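Local structure of peptidase (5NYW) at residues A171-L176 with H215-M220; S178-L183 with M220-W225; Y145-I148 with G154-I157. The protein is of unknown function but, as an Anbu (ancestral beta-subunit) of the proteasome and HslV family, is probably an Ntn-type peptidase and assembles into a multimer. All coordinates share one frame; numbering follows the deposited sequence.

Contact 1. Residues A171-L176 with H215-M220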
# COMPACT_ATOMS: atom_id res chain seq x y z
N ALA L 171 -29.72 17.22 -43.28
CA ALA L 171 -29.13 16.50 -42.15
C ALA L 171 -30.18 15.70 -41.39
O ALA L 171 -29.97 14.54 -41.03
CB ALA L 171 -28.44 17.45 -41.23
N MET L 172 -31.32 16.31 -41.15
CA MET L 172 -32.38 15.60 -40.47
C MET L 172 -32.87 14.45 -41.35
O MET L 172 -33.10 13.35 -40.86
CB MET L 172 -33.53 16.54 -40.12
CG MET L 172 -34.69 15.80 -39.44
SD MET L 172 -34.18 14.84 -37.98
CE MET L 172 -33.82 16.15 -36.82
N GLN L 173 -32.97 14.70 -42.66
CA GLN L 173 -33.34 13.62 -43.61
C GLN L 173 -32.37 12.46 -43.55
O GLN L 173 -32.78 11.30 -43.50
CB GLN L 173 -33.38 14.13 -45.05
CG GLN L 173 -34.62 14.92 -45.40
CD GLN L 173 -34.59 15.45 -46.82
OE1 GLN L 173 -33.55 15.84 -47.34
NE2 GLN L 173 -35.75 15.43 -47.47
N CYS L 174 -31.08 12.78 -43.50
CA CYS L 174 -30.05 11.77 -43.39
C CYS L 174 -30.21 10.96 -42.09
O CYS L 174 -30.15 9.74 -42.12
CB CYS L 174 -28.68 12.44 -43.46
SG CYS L 174 -27.29 11.34 -43.21
N ALA L 175 -30.46 11.65 -40.97
CA ALA L 175 -30.69 10.98 -39.69
C ALA L 175 -31.89 10.02 -39.76
O ALA L 175 -31.81 8.91 -39.24
CB ALA L 175 -30.89 12.00 -38.57
N LEU L 176 -32.98 10.44 -40.41
CA LEU L 176 -34.19 9.61 -40.52
C LEU L 176 -33.97 8.32 -41.32
O LEU L 176 -34.49 7.25 -40.96
CB LEU L 176 -35.34 10.40 -41.16
CG LEU L 176 -35.86 11.55 -40.31
CD1 LEU L 176 -36.93 12.35 -41.03
CD2 LEU L 176 -36.36 11.04 -38.97
N HIS L 215 -46.69 8.70 -38.06
CA HIS L 215 -46.13 9.90 -38.64
C HIS L 215 -46.01 9.77 -40.16
O HIS L 215 -45.23 8.94 -40.65
CB HIS L 215 -44.76 10.18 -38.00
CG HIS L 215 -44.20 11.53 -38.34
ND1 HIS L 215 -43.40 11.74 -39.44
CD2 HIS L 215 -44.31 12.72 -37.71
CE1 HIS L 215 -43.04 13.01 -39.47
NE2 HIS L 215 -43.59 13.63 -38.44
N PRO L 216 -46.78 10.59 -40.91
CA PRO L 216 -46.94 10.58 -42.37
C PRO L 216 -45.64 10.83 -43.14
O PRO L 216 -45.41 10.19 -44.17
CB PRO L 216 -47.95 11.71 -42.63
CG PRO L 216 -47.90 12.55 -41.43
CD PRO L 216 -47.62 11.63 -40.29
N TYR L 217 -44.84 11.80 -42.71
CA TYR L 217 -43.59 12.08 -43.41
C TYR L 217 -42.57 10.96 -43.24
O TYR L 217 -41.89 10.59 -44.19
CB TYR L 217 -42.96 13.39 -42.95
CG TYR L 217 -41.66 13.68 -43.68
CD1 TYR L 217 -41.67 14.18 -44.99
CD2 TYR L 217 -40.43 13.40 -43.09
CE1 TYR L 217 -40.48 14.43 -45.67
CE2 TYR L 217 -39.24 13.64 -43.77
CZ TYR L 217 -39.27 14.15 -45.04
OH TYR L 217 -38.07 14.38 -45.69
N PHE L 218 -42.45 10.40 -42.04
CA PHE L 218 -41.47 9.32 -41.83
C PHE L 218 -41.89 8.12 -42.66
O PHE L 218 -41.06 7.47 -43.28
CB PHE L 218 -41.34 8.93 -40.36
CG PHE L 218 -40.11 8.09 -40.06
CD1 PHE L 218 -38.86 8.50 -40.50
CD2 PHE L 218 -40.21 6.92 -39.32
CE1 PHE L 218 -37.72 7.76 -40.21
CE2 PHE L 218 -39.08 6.18 -39.04
CZ PHE L 218 -37.83 6.59 -39.48
N MET L 219 -43.19 7.84 -42.68
CA MET L 219 -43.71 6.76 -43.51
C MET L 219 -43.33 6.99 -44.96
O MET L 219 -42.80 6.10 -45.62
CB MET L 219 -45.23 6.66 -43.37
CG MET L 219 -45.72 5.97 -42.11
SD MET L 219 -47.52 5.83 -42.05
CE MET L 219 -47.80 4.78 -43.48
N MET L 220 -43.52 8.22 -45.41
CA MET L 220 -43.27 8.59 -46.80
C MET L 220 -41.80 8.51 -47.21
O MET L 220 -41.49 8.04 -48.30
CB MET L 220 -43.80 9.99 -47.07
CG MET L 220 -43.86 10.35 -48.53
SD MET L 220 -44.57 11.99 -48.78
CE MET L 220 -44.22 12.25 -50.52
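Leu176 of helix 168-185 fills the angle between Tyr217 and Phe218, two neighbouring rings on the first turn of helix 216-234. Its CD1 meets the Tyr217 ring at the edge, in the ring plane, 3.8 Å from CE2. Leu176 CB and CD2 both approach the CD1-CE1 side of Phe218, with Leu176 CB 3.7 Å from Phe218 CE1. The backbone joins in on this side, for Leu176 O lies 3.4 Å from Phe218 CE1, near the plane of that ring. The packing round Leu176 is the tight part. Beside it a single polar link runs between longer arms: Gln173 NE2 donates to Tyr217 OH over 3.1 Å, with a nearly straight N-H...O angle of 168°. The hydroxyl sits in the amide plane, and the side chains cross at about a right angle although amide and ring planes are nearly coplanar. Tyr217 reaches across because its CG stands anti to the backbone N (chi1 -180°). On the loose side the helix start turns outward: Pro216 and Met219 are exposed, while partly exposed His215 serves as N-cap, its ND1 accepting from Phe218 N at 3.1 Å. A neighbouring subunit packs its Pro237 on Gln173 and its Gly238 on Tyr217. The two short helical segments cross at -69°, a steep pairing within the helical layer that flanks the beta sheets of the proteasome beta-type Ntn-hydrolase fold.

Contact 2. Residues S178-L183 with M220-W225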
# COMPACT_ATOMS: atom_id res chain seq x y z
N SER L 178 -30.98 6.91 -41.66
CA SER L 178 -30.07 6.19 -40.77
C SER L 178 -30.90 5.37 -39.77
O SER L 178 -30.60 4.21 -39.52
CB SER L 178 -29.15 7.19 -40.04
OG SER L 178 -28.17 6.55 -39.24
N MET L 179 -31.95 5.99 -39.24
CA MET L 179 -32.91 5.31 -38.38
C MET L 179 -33.65 4.19 -39.09
O MET L 179 -33.87 3.11 -38.53
CB MET L 179 -33.94 6.30 -37.86
CG MET L 179 -33.46 7.15 -36.72
SD MET L 179 -33.33 6.15 -35.24
CE MET L 179 -32.46 7.34 -34.23
N ASP L 180 -34.07 4.48 -40.33
CA ASP L 180 -34.80 3.53 -41.15
C ASP L 180 -34.01 2.25 -41.33
O ASP L 180 -34.51 1.15 -41.07
CB ASP L 180 -35.15 4.16 -42.50
CG ASP L 180 -35.71 3.15 -43.52
OD1 ASP L 180 -36.65 2.40 -43.19
OD2 ASP L 180 -35.21 3.13 -44.68
N SER L 181 -32.76 2.39 -41.76
CA SER L 181 -31.89 1.23 -41.97
C SER L 181 -31.62 0.46 -40.67
O SER L 181 -31.47 -0.76 -40.69
CB SER L 181 -30.60 1.68 -42.62
OG SER L 181 -30.88 2.22 -43.89
N THR L 182 -31.53 1.18 -39.55
CA THR L 182 -31.30 0.61 -38.22
C THR L 182 -32.54 -0.16 -37.69
O THR L 182 -32.42 -1.28 -37.18
CB THR L 182 -30.86 1.72 -37.23
OG1 THR L 182 -29.71 2.41 -37.75
CG2 THR L 182 -30.50 1.13 -35.89
N LEU L 183 -33.72 0.46 -37.79
CA LEU L 183 -35.00 -0.20 -37.45
C LEU L 183 -35.19 -1.51 -38.23
O LEU L 183 -35.68 -2.50 -37.69
CB LEU L 183 -36.18 0.73 -37.73
CG LEU L 183 -36.28 1.94 -36.80
CD1 LEU L 183 -37.10 3.05 -37.41
CD2 LEU L 183 -36.94 1.49 -35.53
N MET L 220 -43.52 8.22 -45.41
CA MET L 220 -43.27 8.59 -46.80
C MET L 220 -41.80 8.51 -47.21
O MET L 220 -41.49 8.04 -48.30
CB MET L 220 -43.80 9.99 -47.07
CG MET L 220 -43.86 10.35 -48.53
SD MET L 220 -44.57 11.99 -48.78
CE MET L 220 -44.22 12.25 -50.52
N ILE L 221 -40.90 9.01 -46.36
CA ILE L 221 -39.49 9.04 -46.70
C ILE L 221 -38.90 7.62 -46.68
O ILE L 221 -37.95 7.34 -47.40
CB ILE L 221 -38.67 10.00 -45.78
CG1 ILE L 221 -37.27 10.23 -46.37
CG2 ILE L 221 -38.61 9.50 -44.35
CD1 ILE L 221 -36.48 11.31 -45.70
N ARG L 222 -39.45 6.75 -45.83
CA ARG L 222 -39.03 5.35 -45.77
C ARG L 222 -39.46 4.63 -47.07
O ARG L 222 -38.74 3.78 -47.60
CB ARG L 222 -39.60 4.63 -44.54
CG ARG L 222 -39.11 5.17 -43.20
CD ARG L 222 -39.67 4.40 -42.00
NE ARG L 222 -38.86 3.23 -41.70
CZ ARG L 222 -39.07 2.40 -40.69
NH1 ARG L 222 -40.10 2.58 -39.88
NH2 ARG L 222 -38.25 1.37 -40.50
N LYS L 223 -40.67 4.93 -47.53
CA LYS L 223 -41.22 4.35 -48.76
C LYS L 223 -40.49 4.87 -50.00
O LYS L 223 -40.17 4.11 -50.92
CB LYS L 223 -42.72 4.64 -48.88
CG LYS L 223 -43.36 4.10 -50.15
CD LYS L 223 -44.86 4.38 -50.19
CE LYS L 223 -45.49 3.90 -51.50
NZ LYS L 223 -46.97 4.06 -51.53
N GLY L 224 -40.23 6.17 -50.02
CA GLY L 224 -39.49 6.79 -51.10
C GLY L 224 -38.06 6.29 -51.20
O GLY L 224 -37.58 5.99 -52.29
N TRP L 225 -37.37 6.20 -50.06
CA TRP L 225 -35.99 5.73 -50.01
C TRP L 225 -35.90 4.25 -50.39
O TRP L 225 -35.05 3.86 -51.19
CB TRP L 225 -35.40 5.94 -48.63
CG TRP L 225 -33.97 5.58 -48.57
CD1 TRP L 225 -33.43 4.47 -48.01
CD2 TRP L 225 -32.89 6.35 -49.09
NE1 TRP L 225 -32.06 4.49 -48.16
CE2 TRP L 225 -31.70 5.64 -48.82
CE3 TRP L 225 -32.79 7.57 -49.76
CZ2 TRP L 225 -30.44 6.10 -49.19
CZ3 TRP L 225 -31.54 8.03 -50.14
CH2 TRP L 225 -30.38 7.30 -49.85
O HOH W 1 -36.84 2.35 -46.69
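Arg222 and Asp180 bury the most surface here, and a salt bridge joins them. Arg222 NE donates to Asp180 OD1 over 2.8 Å at 168°, with the oxygen in the guanidinium plane. Seen from the acid the bond is less regular: OD1 is met on its anti side, 35° out of the carboxylate plane, and the two flat groups stand nearly perpendicular. Arg222 NH2 adds only a weak bond to the same OD1, so this is no two-oxygen fork. The arginine chain runs out straight and then bends at its third torsion, which turns the NE edge of the guanidinium to the acid. Asp180 OD1 also pairs with Arg184 one turn further along its own helix, and two positive groups would be expected to favour the ionised carboxylate. The segments, from helix 168-185 and helix 216-234, cross at -78° with their axes 10.6 Å apart in this helical layer of the proteasome-like fold. A water bridges the two helices, donating to Asp180 OD2 at 2.7 Å and to the backbone carbonyl Arg222 O; Arg160 of a neighbouring subunit makes a long, weak ion pair with the same OD2. Leu183 adds an apolar contact: its CD1 lies over one face of the guanidinium, 3.9 Å from Arg222 CZ, and its CB comes to 3.5 Å from Arg222 NH2. Trp225, on the next turn, approaches Asp180 OD2 through CD1 at 4.0 Å, while Leu229 of a neighbouring subunit packs on Trp225.

Contact 3. Residues Y145-I148 with G154-I157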
# COMPACT_ATOMS: atom_id res chain seq x y z
N TYR L 145 -20.28 14.48 -36.74
CA TYR L 145 -21.38 13.75 -36.10
C TYR L 145 -20.87 12.67 -35.11
O TYR L 145 -19.73 12.20 -35.25
CB TYR L 145 -22.28 13.08 -37.16
CG TYR L 145 -21.63 11.86 -37.78
CD1 TYR L 145 -20.74 11.99 -38.85
CD2 TYR L 145 -21.87 10.57 -37.27
CE1 TYR L 145 -20.12 10.87 -39.42
CE2 TYR L 145 -21.26 9.45 -37.83
CZ TYR L 145 -20.39 9.60 -38.91
OH TYR L 145 -19.77 8.49 -39.49
N PHE L 146 -21.72 12.27 -34.17
CA PHE L 146 -21.43 11.16 -33.23
C PHE L 146 -22.58 10.18 -33.19
O PHE L 146 -23.74 10.58 -33.31
CB PHE L 146 -21.18 11.67 -31.81
CG PHE L 146 -19.91 12.42 -31.65
CD1 PHE L 146 -18.74 11.95 -32.18
CD2 PHE L 146 -19.90 13.62 -30.94
CE1 PHE L 146 -17.55 12.66 -32.02
CE2 PHE L 146 -18.72 14.34 -30.78
CZ PHE L 146 -17.54 13.86 -31.32
N GLN L 147 -22.29 8.90 -32.99
CA GLN L 147 -23.37 7.95 -32.75
C GLN L 147 -23.13 7.21 -31.43
O GLN L 147 -22.00 6.87 -31.10
CB GLN L 147 -23.47 6.94 -33.89
CG GLN L 147 -23.45 7.50 -35.30
CD GLN L 147 -23.38 6.36 -36.32
OE1 GLN L 147 -22.30 5.83 -36.58
NE2 GLN L 147 -24.52 6.01 -36.92
N ILE L 148 -24.21 6.91 -30.70
CA ILE L 148 -24.13 6.00 -29.55
C ILE L 148 -25.24 4.93 -29.68
O ILE L 148 -26.22 5.13 -30.41
CB ILE L 148 -24.25 6.77 -28.20
CG1 ILE L 148 -25.55 7.59 -28.11
CG2 ILE L 148 -23.04 7.70 -28.01
CD1 ILE L 148 -25.71 8.37 -26.78
N GLY L 154 -26.48 2.27 -39.33
CA GLY L 154 -26.86 3.57 -39.81
C GLY L 154 -25.70 4.46 -40.18
O GLY L 154 -25.90 5.61 -40.51
N LYS L 155 -24.48 3.96 -40.05
CA LYS L 155 -23.31 4.77 -40.37
C LYS L 155 -23.10 4.96 -41.89
O LYS L 155 -22.77 6.07 -42.32
CB LYS L 155 -22.05 4.16 -39.73
CG LYS L 155 -20.76 4.99 -39.86
CD LYS L 155 -19.56 4.29 -39.17
CE LYS L 155 -18.24 5.03 -39.34
NZ LYS L 155 -18.28 6.38 -38.71
N PRO L 156 -23.28 3.88 -42.70
CA PRO L 156 -22.95 4.01 -44.13
C PRO L 156 -23.64 5.16 -44.86
O PRO L 156 -23.03 5.75 -45.75
CB PRO L 156 -23.39 2.67 -44.71
CG PRO L 156 -23.19 1.71 -43.59
CD PRO L 156 -23.61 2.48 -42.37
N ILE L 157 -24.90 5.43 -44.54
CA ILE L 157 -25.60 6.52 -45.19
C ILE L 157 -25.05 7.87 -44.71
O ILE L 157 -24.96 8.82 -45.50
CB ILE L 157 -27.11 6.44 -44.96
CG1 ILE L 157 -27.81 7.50 -45.80
CG2 ILE L 157 -27.44 6.59 -43.49
CD1 ILE L 157 -27.47 7.40 -47.29
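Lys155, in segment 154-157 leading into helix 155-161, crosses the side chains of Gln147 and Tyr145 on strand 145-149 at about right angles. Its CB lies 3.6 Å from Gln147 OE1. CG comes next, between the two strand residues, 3.7 Å from Gln147 OE1 and equally far from Tyr145 OH. CD stays loosely beside the same amide oxygen, and CE passes 3.8 Å from Tyr145 OH. A bend at the last torsion (chi4 62°), after an otherwise extended chain, swings NZ back to the phenol, where it donates to Tyr145 OH over 2.7 Å. Tyr145 and Gln147, alternate residues of one strand, thus present one face of the sheet to the helix that follows it. Strand 145-149 pairs antiparallel with the N-terminal strand 2-7, in one of the two sheets of this Ntn-hydrolase fold, and a short loop leads from it to the helix. Tyr145 OH is also bonded to Asp159 OD1, which holds the hydroxyl between lysine and acid; the lysine's own pairing with Asp159 is long and weak. The Gln147 amide turns its NE2 to Tyr2 OH as the stronger partner, with Gly154 C merely alongside at 3.8 Å.

Overall arrangement
Contacts 1 and 2 are neighbouring parts of one crossing of helices 168-185 and 216-234, with centres about 7 Å apart and Met220 in common. Phe218 joins them, its CE2 4.0 Å from Leu183 CD1. Contact 3 lies nearer the chain centre, its own centre about 10 Å from it against 15 and 17 Å for the others. It reaches contact 2 where Ser178 OG and Gly154 O, 2.8 Å apart, make a probable hydrogen bond, and where Trp225 CZ2 packs 3.8 Å from Ile157 CD1. With contact 1, whose centre is about 16 Å away, it meets through Cys174 SG, 4.1 Å from Ile157 O. All three contacts also touch a neighbouring subunit.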